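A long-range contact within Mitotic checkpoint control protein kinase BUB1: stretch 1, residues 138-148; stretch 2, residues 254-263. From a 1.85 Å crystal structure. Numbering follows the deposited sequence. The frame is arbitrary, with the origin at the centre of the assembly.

Stretch 1 (138-148) SLIGVCNKVKS
Stretch 2 (254-263) SVMHVLLFGR

Two helices of one chain pack side by side, running in nearly the same direction. Helix 139-148 and helix 254-261 diverge by 15°, and their axes approach to 10.2 Å. In register, C143 CA lies 6.4 Å from L259 CA. No hydrogen bond crosses between the stretches; apolar contact predominates, and together they bury 302 Å².

Stretch 1 starts at S138, the N-cap (phi/psi -81/171, chi1 p). Its OG accepts a weak capping bond from G141 N at 3.3 Å. The helix then keeps phi near -65° and psi near -40°, with regular i to i+4 bonds such as C143 N to L139 O, 2.8 Å.

Stretch 2 opens with S254 already helical, chi1 p. Its backbone O accepts from V258 N at 3.1 Å.

V255 (chi1 t) points sideways. Its CG1 meets L139 CD1 at 4.1 Å, a contact between two methyl groups. L139 (chi1 m, chi2 t) points toward stretch 2.

M256 (m, t, t) lies out of reach of stretch 1. So does H257 (chi1 t, chi2 -79°), whose ND1 donates to R263 O at 2.9 Å. This bond ties the residues after the helix back to its last turn.

V258 (chi1 t) points toward stretch 1. Its CG1 lies 4.4 Å from I140 CD1; I140 (m, m) starts sideways, but its end comes nearer. C143 (chi1 t) points toward stretch 2, with SG 3.7 Å from V258 O and 4.5 Å from V258 CG1.

L259 (m, t) has the largest covered area, 59 Å². It leaves its backbone sideways, but its end turns in. Its CD1 is 4.1 Å from L139 CD1, and its CD2 is 3.8 Å from C143 SG. The leucine thus spans one turn of the partner helix.

L260 (m, t) and F261 (chi1 m, chi2 -58°) point away. At F261 the backbone shifts to -116/-13.

G262 leaves helical geometry at 74/7, a positive phi that favours glycine. Its N still bonds V258 O at 2.8 Å. K147 (m, t, chi3 -98°, t) reaches across, placing NZ 3.3 Å from G262 CA. This is a close contact without a hydrogen bond. K147 NZ instead makes a weak bond to N144 OD1 at 3.5 Å, within its own helix. An ideal CB on G262 would sit only 3.3 Å from K147 CD, so the missing side chain leaves room for the lysine.

R263 (-130/156; chi1 m, chi2 t, chi3 m) is extended and points away.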

# COMPACT_ATOMS: atom_id res chain seq x y z
N SER A 138 4.13 5.68 8.40
CA SER A 138 4.31 5.11 7.07
C SER A 138 5.79 4.97 6.74
O SER A 138 6.65 5.48 7.47
CB SER A 138 3.66 6.01 6.02
OG SER A 138 4.40 7.21 5.86
N LEU A 139 6.09 4.29 5.63
CA LEU A 139 7.47 4.18 5.17
C LEU A 139 8.10 5.54 4.86
O LEU A 139 9.31 5.71 5.02
CB LEU A 139 7.58 3.25 3.96
CG LEU A 139 7.76 1.79 4.31
CD1 LEU A 139 8.01 0.96 3.07
CD2 LEU A 139 8.90 1.61 5.31
N ILE A 140 7.28 6.50 4.42
CA ILE A 140 7.74 7.87 4.21
C ILE A 140 8.26 8.46 5.51
O ILE A 140 9.39 8.97 5.59
CB ILE A 140 6.60 8.76 3.66
CG1 ILE A 140 6.47 8.60 2.15
CG2 ILE A 140 6.85 10.24 3.98
CD1 ILE A 140 7.67 9.16 1.38
N GLY A 141 7.43 8.40 6.55
CA GLY A 141 7.78 8.96 7.84
C GLY A 141 9.01 8.30 8.44
O GLY A 141 9.87 8.96 9.02
N VAL A 142 9.08 6.98 8.30
CA VAL A 142 10.24 6.20 8.76
C VAL A 142 11.49 6.56 7.97
O VAL A 142 12.55 6.82 8.55
CB VAL A 142 9.96 4.69 8.63
CG1 VAL A 142 11.24 3.89 8.88
CG2 VAL A 142 8.87 4.26 9.60
N CYS A 143 11.37 6.57 6.65
CA CYS A 143 12.49 6.91 5.76
C CYS A 143 13.08 8.28 6.09
O CYS A 143 14.30 8.49 6.11
CB CYS A 143 11.98 6.91 4.33
SG CYS A 143 13.20 6.58 3.06
N ASN A 144 12.20 9.24 6.35
CA ASN A 144 12.63 10.60 6.61
C ASN A 144 13.21 10.72 8.01
O ASN A 144 14.18 11.45 8.22
CB ASN A 144 11.46 11.57 6.39
CG ASN A 144 11.14 11.77 4.92
OD1 ASN A 144 12.03 11.75 4.08
ND2 ASN A 144 9.86 11.94 4.60
N LYS A 145 12.64 10.00 8.96
CA LYS A 145 13.17 10.04 10.32
C LYS A 145 14.58 9.45 10.36
O LYS A 145 15.47 10.00 11.01
CB LYS A 145 12.25 9.30 11.30
CG LYS A 145 12.81 9.19 12.71
CD LYS A 145 11.77 8.63 13.67
CE LYS A 145 12.29 8.60 15.10
NZ LYS A 145 11.28 8.05 16.06
N VAL A 146 14.78 8.35 9.63
CA VAL A 146 16.10 7.70 9.56
C VAL A 146 17.15 8.64 8.95
O VAL A 146 18.29 8.74 9.44
CB VAL A 146 16.03 6.39 8.75
CG1 VAL A 146 17.43 5.93 8.33
CG2 VAL A 146 15.33 5.31 9.56
N LYS A 147 16.76 9.35 7.90
CA LYS A 147 17.69 10.28 7.25
C LYS A 147 17.97 11.48 8.15
O LYS A 147 19.07 12.03 8.14
CB LYS A 147 17.15 10.73 5.88
CG LYS A 147 17.44 9.76 4.73
CD LYS A 147 16.72 10.17 3.45
CE LYS A 147 15.43 9.38 3.27
NZ LYS A 147 14.48 10.03 2.31
N SER A 148 16.96 11.88 8.92
CA SER A 148 17.10 13.00 9.85
C SER A 148 18.09 12.67 10.96
O SER A 148 18.91 13.51 11.36
CB SER A 148 15.73 13.34 10.47
OG SER A 148 15.89 14.26 11.53
N SER A 254 8.89 2.19 -7.33
CA SER A 254 8.95 3.58 -6.90
C SER A 254 9.22 3.66 -5.40
O SER A 254 9.97 4.52 -4.94
CB SER A 254 7.65 4.32 -7.26
OG SER A 254 6.69 4.20 -6.22
N VAL A 255 8.64 2.73 -4.63
CA VAL A 255 8.87 2.70 -3.19
C VAL A 255 10.30 2.25 -2.86
O VAL A 255 10.96 2.84 -2.00
CB VAL A 255 7.87 1.77 -2.46
CG1 VAL A 255 8.16 1.76 -0.97
CG2 VAL A 255 6.45 2.24 -2.70
N MET A 256 10.77 1.21 -3.54
CA MET A 256 12.14 0.75 -3.34
C MET A 256 13.11 1.88 -3.66
O MET A 256 14.12 2.05 -2.97
CB MET A 256 12.45 -0.46 -4.23
CG MET A 256 11.58 -1.69 -3.98
SD MET A 256 12.08 -2.99 -5.13
CE MET A 256 10.88 -4.26 -4.71
N HIS A 257 12.80 2.65 -4.69
CA HIS A 257 13.65 3.77 -5.12
C HIS A 257 13.75 4.86 -4.05
O HIS A 257 14.84 5.41 -3.81
CB HIS A 257 13.12 4.36 -6.43
CG HIS A 257 14.03 5.35 -7.07
ND1 HIS A 257 14.13 6.66 -6.64
CD2 HIS A 257 14.88 5.24 -8.13
CE1 HIS A 257 15.00 7.31 -7.39
NE2 HIS A 257 15.47 6.47 -8.30
N VAL A 258 12.63 5.19 -3.42
CA VAL A 258 12.62 6.22 -2.38
C VAL A 258 13.43 5.76 -1.17
O VAL A 258 14.17 6.55 -0.56
CB VAL A 258 11.18 6.58 -1.95
CG1 VAL A 258 11.19 7.59 -0.81
CG2 VAL A 258 10.41 7.15 -3.11
N LEU A 259 13.31 4.48 -0.82
CA LEU A 259 14.02 3.92 0.32
C LEU A 259 15.52 3.91 0.08
O LEU A 259 16.30 4.32 0.94
CB LEU A 259 13.53 2.49 0.61
CG LEU A 259 12.04 2.32 0.96
CD1 LEU A 259 11.72 0.86 1.24
CD2 LEU A 259 11.70 3.18 2.15
N LEU A 260 15.92 3.45 -1.11
CA LEU A 260 17.34 3.34 -1.46
C LEU A 260 18.03 4.70 -1.60
O LEU A 260 19.18 4.87 -1.18
CB LEU A 260 17.49 2.57 -2.78
CG LEU A 260 17.58 1.05 -2.78
CD1 LEU A 260 17.68 0.52 -4.20
CD2 LEU A 260 18.76 0.58 -1.95
N PHE A 261 17.34 5.66 -2.22
CA PHE A 261 18.00 6.87 -2.68
C PHE A 261 17.54 8.15 -1.99
O PHE A 261 18.19 9.20 -2.13
CB PHE A 261 17.86 6.99 -4.21
CG PHE A 261 18.45 5.82 -4.97
CD1 PHE A 261 19.79 5.49 -4.82
CD2 PHE A 261 17.66 5.07 -5.83
CE1 PHE A 261 20.34 4.42 -5.51
CE2 PHE A 261 18.20 4.00 -6.53
CZ PHE A 261 19.54 3.67 -6.37
N GLY A 262 16.44 8.09 -1.25
CA GLY A 262 15.92 9.27 -0.58
C GLY A 262 15.25 10.24 -1.54
O GLY A 262 14.87 11.35 -1.16
N ARG A 263 15.10 9.81 -2.79
CA ARG A 263 14.51 10.65 -3.82
C ARG A 263 13.42 9.89 -4.56
O ARG A 263 13.44 8.67 -4.61
CB ARG A 263 15.57 11.10 -4.83
CG ARG A 263 16.57 12.12 -4.30
CD ARG A 263 17.52 12.52 -5.41
NE ARG A 263 18.34 11.39 -5.84
CZ ARG A 263 19.61 11.21 -5.49
NH1 ARG A 263 20.22 12.10 -4.71
NH2 ARG A 263 20.27 10.15 -5.93